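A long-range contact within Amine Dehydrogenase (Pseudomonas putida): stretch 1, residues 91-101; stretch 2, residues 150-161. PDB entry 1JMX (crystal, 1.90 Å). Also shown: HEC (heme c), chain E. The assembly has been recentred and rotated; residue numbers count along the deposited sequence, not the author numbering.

Stretch 1, residues 91-101: QFDTQLSETCG
Stretch 2 (150-161) QQVVPDLAKRYP

Two helices of one chain, 94-100 and 150-159, cross at -116°, their axes 11.0 Å apart at closest approach; L96 and V152 set the register (CA-CA 7.6 Å). The second helix has a wider pi-type turn at 150-152 and a kink at P154, whose N carries no bond to the turn before. F92, extended (-117/168) with chi1 m, sets ring atom CE1 3.9 Å from Y160 OH. D93 (chi1 p) N-caps the first helix through a weak bond from L96 N to D93 OD2 (3.5 Å), while D93 OD1 forms a salt bridge with R159 NH1 (3.0 Å); R159 (m, t, m) also keeps NE 3.6 Å from D155 OD1, a purely electrostatic pairing. Q95 (t, t) reaches along V152, CD to CG2 4.1 Å, and brings NE2 to 3.4 Å from D155 OD1. L96 (t, m) is buried, its CD2 3.8 Å from CD2 of L156 (m, t), its CG 3.2 Å from NH2 at the guanidinium edge of R159. One turn on, T99 (m) bonds back from OG1 to Q95 O (2.6 Å) and lays CG2 3.8 Å from V152 CG2. C100 (m) packs SG 4.1 Å from V152 CG1 and bonds covalently to heme c, SG to CAB 1.7 Å; L156 CD1 approaches heme CMB at 3.9 Å, so both helices line the cofactor.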

ATOM      1  N   GLN A  91     -14.021  -8.160  -2.015  1.00 19.84           N
ATOM      2  CA  GLN A  91     -15.308  -8.170  -1.332  1.00 22.21           C
ATOM      3  C   GLN A  91     -15.308  -9.084  -0.104  1.00 20.38           C
ATOM      4  O   GLN A  91     -15.722 -10.240  -0.176  1.00 22.17           O
ATOM      5  CB  GLN A  91     -16.445  -8.566  -2.292  1.00 25.53           C
ATOM      6  CG  GLN A  91     -16.925  -7.441  -3.231  1.00 31.13           C
ATOM      7  CD  GLN A  91     -17.318  -6.137  -2.498  1.00 36.50           C
ATOM      8  OE1 GLN A  91     -18.104  -6.134  -1.527  1.00 39.25           O
ATOM      9  NE2 GLN A  91     -16.776  -5.018  -2.979  1.00 38.61           N
ATOM     10  N   PHE A  92     -14.787  -8.565   1.003  1.00 19.11           N
ATOM     11  CA  PHE A  92     -14.743  -9.283   2.278  1.00 18.74           C
ATOM     12  C   PHE A  92     -15.601  -8.469   3.239  1.00 18.67           C
ATOM     13  O   PHE A  92     -15.966  -7.331   2.932  1.00 20.00           O
ATOM     14  CB  PHE A  92     -13.314  -9.337   2.841  1.00 16.48           C
ATOM     15  CG  PHE A  92     -12.391 -10.254   2.099  1.00 15.21           C
ATOM     16  CD1 PHE A  92     -12.389 -11.616   2.359  1.00 15.71           C
ATOM     17  CD2 PHE A  92     -11.501  -9.752   1.160  1.00 15.12           C
ATOM     18  CE1 PHE A  92     -11.508 -12.471   1.695  1.00 17.71           C
ATOM     19  CE2 PHE A  92     -10.616 -10.592   0.490  1.00 15.93           C
ATOM     20  CZ  PHE A  92     -10.618 -11.958   0.757  1.00 17.38           C
ATOM     21  N   ASP A  93     -15.913  -9.038   4.400  1.00 19.61           N
ATOM     22  CA  ASP A  93     -16.703  -8.333   5.406  1.00 18.73           C
ATOM     23  C   ASP A  93     -15.899  -7.136   5.933  1.00 17.81           C
ATOM     24  O   ASP A  93     -14.673  -7.132   5.849  1.00 17.35           O
ATOM     25  CB  ASP A  93     -17.103  -9.287   6.539  1.00 21.48           C
ATOM     26  CG  ASP A  93     -15.914  -9.987   7.172  1.00 23.36           C
ATOM     27  OD1 ASP A  93     -15.211 -10.735   6.455  1.00 25.20           O
ATOM     28  OD2 ASP A  93     -15.693  -9.796   8.387  1.00 26.66           O
ATOM     29  N   THR A  94     -16.579  -6.133   6.487  1.00 17.04           N
ATOM     30  CA  THR A  94     -15.905  -4.926   6.974  1.00 18.62           C
ATOM     31  C   THR A  94     -14.869  -5.166   8.062  1.00 16.36           C
ATOM     32  O   THR A  94     -13.809  -4.551   8.047  1.00 16.18           O
ATOM     33  CB  THR A  94     -16.898  -3.833   7.459  1.00 20.28           C
ATOM     34  OG1 THR A  94     -17.680  -4.331   8.550  1.00 26.56           O
ATOM     35  CG2 THR A  94     -17.823  -3.406   6.336  1.00 21.65           C
ATOM     36  N   GLN A  95     -15.157  -6.075   8.986  1.00 17.34           N
ATOM     37  CA  GLN A  95     -14.223  -6.352  10.068  1.00 18.44           C
ATOM     38  C   GLN A  95     -12.870  -6.824   9.540  1.00 17.26           C
ATOM     39  O   GLN A  95     -11.832  -6.329   9.961  1.00 17.66           O
ATOM     40  CB  GLN A  95     -14.802  -7.377  11.027  1.00 19.87           C
ATOM     41  CG  GLN A  95     -13.935  -7.626  12.220  1.00 22.60           C
ATOM     42  CD  GLN A  95     -14.394  -8.820  12.999  1.00 25.40           C
ATOM     43  OE1 GLN A  95     -14.788  -8.696  14.154  1.00 27.97           O
ATOM     44  NE2 GLN A  95     -14.363  -9.995  12.370  1.00 27.38           N
ATOM     45  N   LEU A  96     -12.894  -7.755   8.596  1.00 16.88           N
ATOM     46  CA  LEU A  96     -11.669  -8.278   8.004  1.00 16.54           C
ATOM     47  C   LEU A  96     -10.994  -7.210   7.144  1.00 14.99           C
ATOM     48  O   LEU A  96      -9.773  -7.129   7.098  1.00 14.55           O
ATOM     49  CB  LEU A  96     -11.983  -9.532   7.163  1.00 17.54           C
ATOM     50  CG  LEU A  96     -10.866 -10.453   6.641  1.00 18.66           C
ATOM     51  CD1 LEU A  96     -10.155  -9.863   5.429  1.00 20.70           C
ATOM     52  CD2 LEU A  96      -9.883 -10.751   7.758  1.00 20.94           C
ATOM     53  N   SER A  97     -11.789  -6.394   6.460  1.00 15.45           N
ATOM     54  CA  SER A  97     -11.245  -5.340   5.593  1.00 16.13           C
ATOM     55  C   SER A  97     -10.517  -4.240   6.345  1.00 13.12           C
ATOM     56  O   SER A  97      -9.417  -3.863   5.974  1.00 14.16           O
ATOM     57  CB  SER A  97     -12.356  -4.702   4.750  1.00 17.71           C
ATOM     58  OG  SER A  97     -13.065  -5.689   4.024  1.00 23.03           O
ATOM     59  N   GLU A  98     -11.151  -3.710   7.384  1.00 12.92           N
ATOM     60  CA  GLU A  98     -10.566  -2.640   8.180  1.00 13.33           C
ATOM     61  C   GLU A  98      -9.391  -3.114   9.009  1.00 12.06           C
ATOM     62  O   GLU A  98      -8.368  -2.444   9.089  1.00 12.96           O
ATOM     63  CB  GLU A  98     -11.611  -2.040   9.108  1.00 14.42           C
ATOM     64  CG  GLU A  98     -12.757  -1.421   8.369  1.00 17.93           C
ATOM     65  CD  GLU A  98     -13.815  -0.864   9.286  1.00 20.63           C
ATOM     66  OE1 GLU A  98     -13.974  -1.380  10.418  1.00 21.52           O
ATOM     67  OE2 GLU A  98     -14.503   0.086   8.855  1.00 24.50           O
ATOM     68  N   THR A  99      -9.554  -4.276   9.623  1.00 12.02           N
ATOM     69  CA  THR A  99      -8.523  -4.840  10.467  1.00 11.60           C
ATOM     70  C   THR A  99      -7.378  -5.482   9.687  1.00 11.68           C
ATOM     71  O   THR A  99      -6.220  -5.188   9.950  1.00 11.68           O
ATOM     72  CB  THR A  99      -9.112  -5.909  11.424  1.00 11.70           C
ATOM     73  OG1 THR A  99     -10.368  -5.456  11.945  1.00 11.80           O
ATOM     74  CG2 THR A  99      -8.153  -6.186  12.582  1.00 10.37           C
ATOM     75  N   CYS A 100      -7.711  -6.305   8.695  1.00 12.71           N
ATOM     76  CA  CYS A 100      -6.704  -7.052   7.932  1.00 12.68           C
ATOM     77  C   CYS A 100      -6.471  -6.782   6.457  1.00 12.83           C
ATOM     78  O   CYS A 100      -5.532  -7.328   5.890  1.00 12.42           O
ATOM     79  CB  CYS A 100      -6.959  -8.557   8.089  1.00 12.10           C
ATOM     80  SG  CYS A 100      -7.191  -8.957   9.819  1.00 13.31           S
ATOM     81  N   GLY A 101      -7.322  -5.989   5.822  1.00 12.78           N
ATOM     82  CA  GLY A 101      -7.124  -5.738   4.409  1.00 12.35           C
ATOM     83  C   GLY A 101      -6.910  -4.293   4.033  1.00 13.54           C
ATOM     84  O   GLY A 101      -7.064  -3.946   2.868  1.00 14.57           O
ATOM     85  N   GLN A 150      -9.595 -10.507  20.665  1.00 15.03           N
ATOM     86  CA  GLN A 150     -10.862 -11.048  21.142  1.00 16.48           C
ATOM     87  C   GLN A 150     -11.941 -11.280  20.090  1.00 16.21           C
ATOM     88  O   GLN A 150     -12.732 -12.208  20.215  1.00 16.04           O
ATOM     89  CB  GLN A 150     -11.417 -10.176  22.266  1.00 18.77           C
ATOM     90  CG  GLN A 150     -10.589 -10.222  23.538  1.00 23.24           C
ATOM     91  CD  GLN A 150     -10.950  -9.113  24.508  1.00 25.80           C
ATOM     92  OE1 GLN A 150     -10.072  -8.436  25.046  1.00 27.84           O
ATOM     93  NE2 GLN A 150     -12.249  -8.909  24.727  1.00 30.20           N
ATOM     94  N   GLN A 151     -11.989 -10.432  19.070  1.00 16.67           N
ATOM     95  CA  GLN A 151     -12.988 -10.573  18.017  1.00 18.71           C
ATOM     96  C   GLN A 151     -12.440 -11.220  16.758  1.00 17.56           C
ATOM     97  O   GLN A 151     -12.974 -12.222  16.283  1.00 18.04           O
ATOM     98  CB  GLN A 151     -13.569  -9.213  17.631  1.00 21.53           C
ATOM     99  CG  GLN A 151     -14.950  -8.911  18.165  1.00 27.78           C
ATOM    100  CD  GLN A 151     -14.938  -8.519  19.621  1.00 32.08           C
ATOM    101  OE1 GLN A 151     -15.584  -9.168  20.451  1.00 36.85           O
ATOM    102  NE2 GLN A 151     -14.207  -7.451  19.948  1.00 33.67           N
ATOM    103  N   VAL A 152     -11.363 -10.645  16.234  1.00 17.51           N
ATOM    104  CA  VAL A 152     -10.753 -11.108  14.991  1.00 16.27           C
ATOM    105  C   VAL A 152     -10.069 -12.470  15.017  1.00 15.69           C
ATOM    106  O   VAL A 152     -10.322 -13.296  14.142  1.00 16.19           O
ATOM    107  CB  VAL A 152      -9.784 -10.045  14.412  1.00 16.55           C
ATOM    108  CG1 VAL A 152      -9.277 -10.474  13.035  1.00 16.32           C
ATOM    109  CG2 VAL A 152     -10.479  -8.682  14.325  1.00 15.43           C
ATOM    110  N   VAL A 153      -9.212 -12.716  16.005  1.00 15.91           N
ATOM    111  CA  VAL A 153      -8.510 -14.000  16.081  1.00 14.58           C
ATOM    112  C   VAL A 153      -9.472 -15.199  16.051  1.00 15.04           C
ATOM    113  O   VAL A 153      -9.267 -16.127  15.279  1.00 15.77           O
ATOM    114  CB  VAL A 153      -7.538 -14.070  17.298  1.00 13.50           C
ATOM    115  CG1 VAL A 153      -7.018 -15.488  17.488  1.00 10.17           C
ATOM    116  CG2 VAL A 153      -6.375 -13.110  17.087  1.00 11.08           C
ATOM    117  N   PRO A 154     -10.535 -15.187  16.886  1.00 15.15           N
ATOM    118  CA  PRO A 154     -11.514 -16.281  16.928  1.00 16.24           C
ATOM    119  C   PRO A 154     -12.310 -16.434  15.620  1.00 16.89           C
ATOM    120  O   PRO A 154     -12.745 -17.528  15.276  1.00 17.62           O
ATOM    121  CB  PRO A 154     -12.431 -15.867  18.074  1.00 14.75           C
ATOM    122  CG  PRO A 154     -11.537 -15.088  18.957  1.00 14.73           C
ATOM    123  CD  PRO A 154     -10.794 -14.237  17.982  1.00 14.98           C
ATOM    124  N   ASP A 155     -12.521 -15.325  14.917  1.00 17.69           N
ATOM    125  CA  ASP A 155     -13.251 -15.341  13.652  1.00 18.27           C
ATOM    126  C   ASP A 155     -12.341 -15.938  12.583  1.00 16.72           C
ATOM    127  O   ASP A 155     -12.760 -16.802  11.819  1.00 17.51           O
ATOM    128  CB  ASP A 155     -13.683 -13.912  13.263  1.00 20.54           C
ATOM    129  CG  ASP A 155     -14.590 -13.876  12.034  1.00 25.11           C
ATOM    130  OD1 ASP A 155     -14.289 -13.116  11.080  1.00 26.17           O
ATOM    131  OD2 ASP A 155     -15.618 -14.595  12.028  1.00 27.99           O
ATOM    132  N   LEU A 156     -11.084 -15.497  12.567  1.00 14.79           N
ATOM    133  CA  LEU A 156     -10.096 -15.977  11.609  1.00 13.16           C
ATOM    134  C   LEU A 156      -9.894 -17.480  11.772  1.00 14.14           C
ATOM    135  O   LEU A 156      -9.707 -18.192  10.792  1.00 13.71           O
ATOM    136  CB  LEU A 156      -8.754 -15.265  11.813  1.00 14.23           C
ATOM    137  CG  LEU A 156      -8.533 -13.804  11.423  1.00 14.22           C
ATOM    138  CD1 LEU A 156      -7.189 -13.333  11.947  1.00 14.49           C
ATOM    139  CD2 LEU A 156      -8.591 -13.651   9.917  1.00 14.54           C
ATOM    140  N   ALA A 157      -9.936 -17.950  13.018  1.00 13.56           N
ATOM    141  CA  ALA A 157      -9.753 -19.365  13.318  1.00 15.33           C
ATOM    142  C   ALA A 157     -10.940 -20.209  12.870  1.00 16.45           C
ATOM    143  O   ALA A 157     -10.782 -21.361  12.486  1.00 17.78           O
ATOM    144  CB  ALA A 157      -9.504 -19.558  14.802  1.00 13.49           C
ATOM    145  N   LYS A 158     -12.133 -19.641  12.939  1.00 19.15           N
ATOM    146  CA  LYS A 158     -13.332 -20.357  12.526  1.00 21.43           C
ATOM    147  C   LYS A 158     -13.473 -20.383  10.995  1.00 21.67           C
ATOM    148  O   LYS A 158     -13.857 -21.402  10.406  1.00 20.60           O
ATOM    149  CB  LYS A 158     -14.564 -19.715  13.169  1.00 24.82           C
ATOM    150  CG  LYS A 158     -15.868 -20.422  12.843  1.00 30.76           C
ATOM    151  CD  LYS A 158     -17.050 -19.832  13.614  1.00 35.00           C
ATOM    152  CE  LYS A 158     -17.061 -20.321  15.059  1.00 37.30           C
ATOM    153  NZ  LYS A 158     -18.330 -19.951  15.780  1.00 40.66           N
ATOM    154  N   ARG A 159     -13.141 -19.262  10.361  1.00 20.36           N
ATOM    155  CA  ARG A 159     -13.229 -19.138   8.914  1.00 20.81           C
ATOM    156  C   ARG A 159     -12.087 -19.844   8.185  1.00 19.62           C
ATOM    157  O   ARG A 159     -12.301 -20.473   7.146  1.00 18.76           O
ATOM    158  CB  ARG A 159     -13.262 -17.658   8.501  1.00 23.46           C
ATOM    159  CG  ARG A 159     -14.335 -16.829   9.204  1.00 28.28           C
ATOM    160  CD  ARG A 159     -14.768 -15.598   8.398  1.00 31.74           C
ATOM    161  NE  ARG A 159     -13.671 -14.725   7.966  1.00 35.52           N
ATOM    162  CZ  ARG A 159     -13.773 -13.835   6.970  1.00 38.16           C
ATOM    163  NH1 ARG A 159     -14.916 -13.696   6.307  1.00 38.16           N
ATOM    164  NH2 ARG A 159     -12.723 -13.101   6.598  1.00 39.14           N
ATOM    165  N   TYR A 160     -10.881 -19.745   8.740  1.00 17.80           N
ATOM    166  CA  TYR A 160      -9.700 -20.347   8.125  1.00 16.94           C
ATOM    167  C   TYR A 160      -8.909 -21.212   9.097  1.00 16.48           C
ATOM    168  O   TYR A 160      -7.781 -20.873   9.440  1.00 16.59           O
ATOM    169  CB  TYR A 160      -8.780 -19.247   7.596  1.00 16.71           C
ATOM    170  CG  TYR A 160      -9.472 -18.169   6.807  1.00 17.53           C
ATOM    171  CD1 TYR A 160      -9.348 -16.832   7.176  1.00 17.51           C
ATOM    172  CD2 TYR A 160     -10.239 -18.479   5.681  1.00 18.42           C
ATOM    173  CE1 TYR A 160      -9.966 -15.824   6.446  1.00 20.42           C
ATOM    174  CE2 TYR A 160     -10.862 -17.482   4.933  1.00 19.66           C
ATOM    175  CZ  TYR A 160     -10.721 -16.153   5.318  1.00 21.78           C
ATOM    176  OH  TYR A 160     -11.308 -15.146   4.573  1.00 22.40           O
ATOM    177  N   PRO A 161      -9.473 -22.362   9.514  1.00 16.71           N
ATOM    178  CA  PRO A 161      -8.853 -23.306  10.450  1.00 16.49           C
ATOM    179  C   PRO A 161      -7.778 -24.187   9.840  1.00 16.88           C
ATOM    180  O   PRO A 161      -7.819 -24.497   8.652  1.00 18.12           O
ATOM    181  CB  PRO A 161     -10.041 -24.147  10.898  1.00 16.76           C
ATOM    182  CG  PRO A 161     -10.837 -24.253   9.647  1.00 16.53           C
ATOM    183  CD  PRO A 161     -10.808 -22.840   9.114  1.00 16.68           C
TER
HETATM  184 FE   HEC E1001      -0.611  -8.385   7.507  1.00 10.57          FE
HETATM  185  CHA HEC E1001       1.998  -9.971   6.149  1.00 10.63           C
HETATM  186  CHB HEC E1001      -2.123 -11.368   7.970  1.00  9.83           C
HETATM  187  CHC HEC E1001      -3.191  -6.823   9.048  1.00  9.09           C
HETATM  188  CHD HEC E1001       0.967  -5.375   7.052  1.00  8.43           C
HETATM  189  NA  HEC E1001      -0.173 -10.251   7.118  1.00 10.74           N
HETATM  190  C1A HEC E1001       0.954 -10.742   6.542  1.00 10.05           C
HETATM  191  C2A HEC E1001       0.915 -12.171   6.415  1.00 11.18           C
HETATM  192  C3A HEC E1001      -0.256 -12.560   6.916  1.00 11.62           C
HETATM  193  C4A HEC E1001      -0.923 -11.369   7.365  1.00 10.97           C
HETATM  194  CMA HEC E1001      -0.773 -13.985   7.013  1.00 14.88           C
HETATM  195  CAA HEC E1001       2.016 -13.034   5.840  1.00 13.26           C
HETATM  196  CBA HEC E1001       2.539 -13.835   7.031  1.00 17.23           C
HETATM  197  CGA HEC E1001       3.683 -14.779   6.763  1.00 19.05           C
HETATM  198  O1A HEC E1001       4.172 -14.884   5.651  1.00 27.89           O
HETATM  199  O2A HEC E1001       4.104 -15.421   7.702  1.00 27.15           O
HETATM  200  NB  HEC E1001      -2.285  -8.961   8.320  1.00 10.16           N
HETATM  201  C1B HEC E1001      -2.778 -10.261   8.437  1.00  9.93           C
HETATM  202  C2B HEC E1001      -4.022 -10.343   9.124  1.00  8.63           C
HETATM  203  C3B HEC E1001      -4.326  -9.059   9.464  1.00  9.72           C
HETATM  204  C4B HEC E1001      -3.257  -8.200   8.939  1.00  8.88           C
HETATM  205  CMB HEC E1001      -4.820 -11.627   9.431  1.00  9.77           C
HETATM  206  CAB HEC E1001      -5.568  -8.685  10.259  1.00 10.90           C
HETATM  207  CBB HEC E1001      -5.329  -8.326  11.728  1.00 12.58           C
HETATM  208  NC  HEC E1001      -1.032  -6.500   7.927  1.00 10.31           N
HETATM  209  C1C HEC E1001      -2.158  -6.026   8.566  1.00  9.19           C
HETATM  210  C2C HEC E1001      -2.138  -4.598   8.689  1.00  8.77           C
HETATM  211  C3C HEC E1001      -1.000  -4.183   8.128  1.00  9.58           C
HETATM  212  C4C HEC E1001      -0.287  -5.367   7.664  1.00  9.19           C
HETATM  213  CMC HEC E1001      -3.234  -3.751   9.341  1.00  8.10           C
HETATM  214  CAC HEC E1001      -0.670  -2.721   7.919  1.00 10.74           C
HETATM  215  CBC HEC E1001       0.062  -1.934   8.989  1.00  9.76           C
HETATM  216  ND  HEC E1001       1.112  -7.791   6.768  1.00 10.09           N
HETATM  217  C1D HEC E1001       1.633  -6.519   6.644  1.00  9.73           C
HETATM  218  C2D HEC E1001       2.970  -6.544   6.047  1.00  8.62           C
HETATM  219  C3D HEC E1001       3.216  -7.884   5.818  1.00 11.55           C
HETATM  220  C4D HEC E1001       2.079  -8.595   6.251  1.00 11.08           C
HETATM  221  CMD HEC E1001       3.862  -5.338   5.760  1.00  7.02           C
HETATM  222  CAD HEC E1001       4.425  -8.617   5.226  1.00 13.12           C
HETATM  223  CBD HEC E1001       5.556  -7.792   4.710  1.00 19.88           C
HETATM  224  CGD HEC E1001       5.422  -7.568   3.241  1.00 17.03           C
HETATM  225  O1D HEC E1001       4.282  -7.626   2.728  1.00 18.53           O
HETATM  226  O2D HEC E1001       6.455  -7.331   2.576  1.00 21.34           O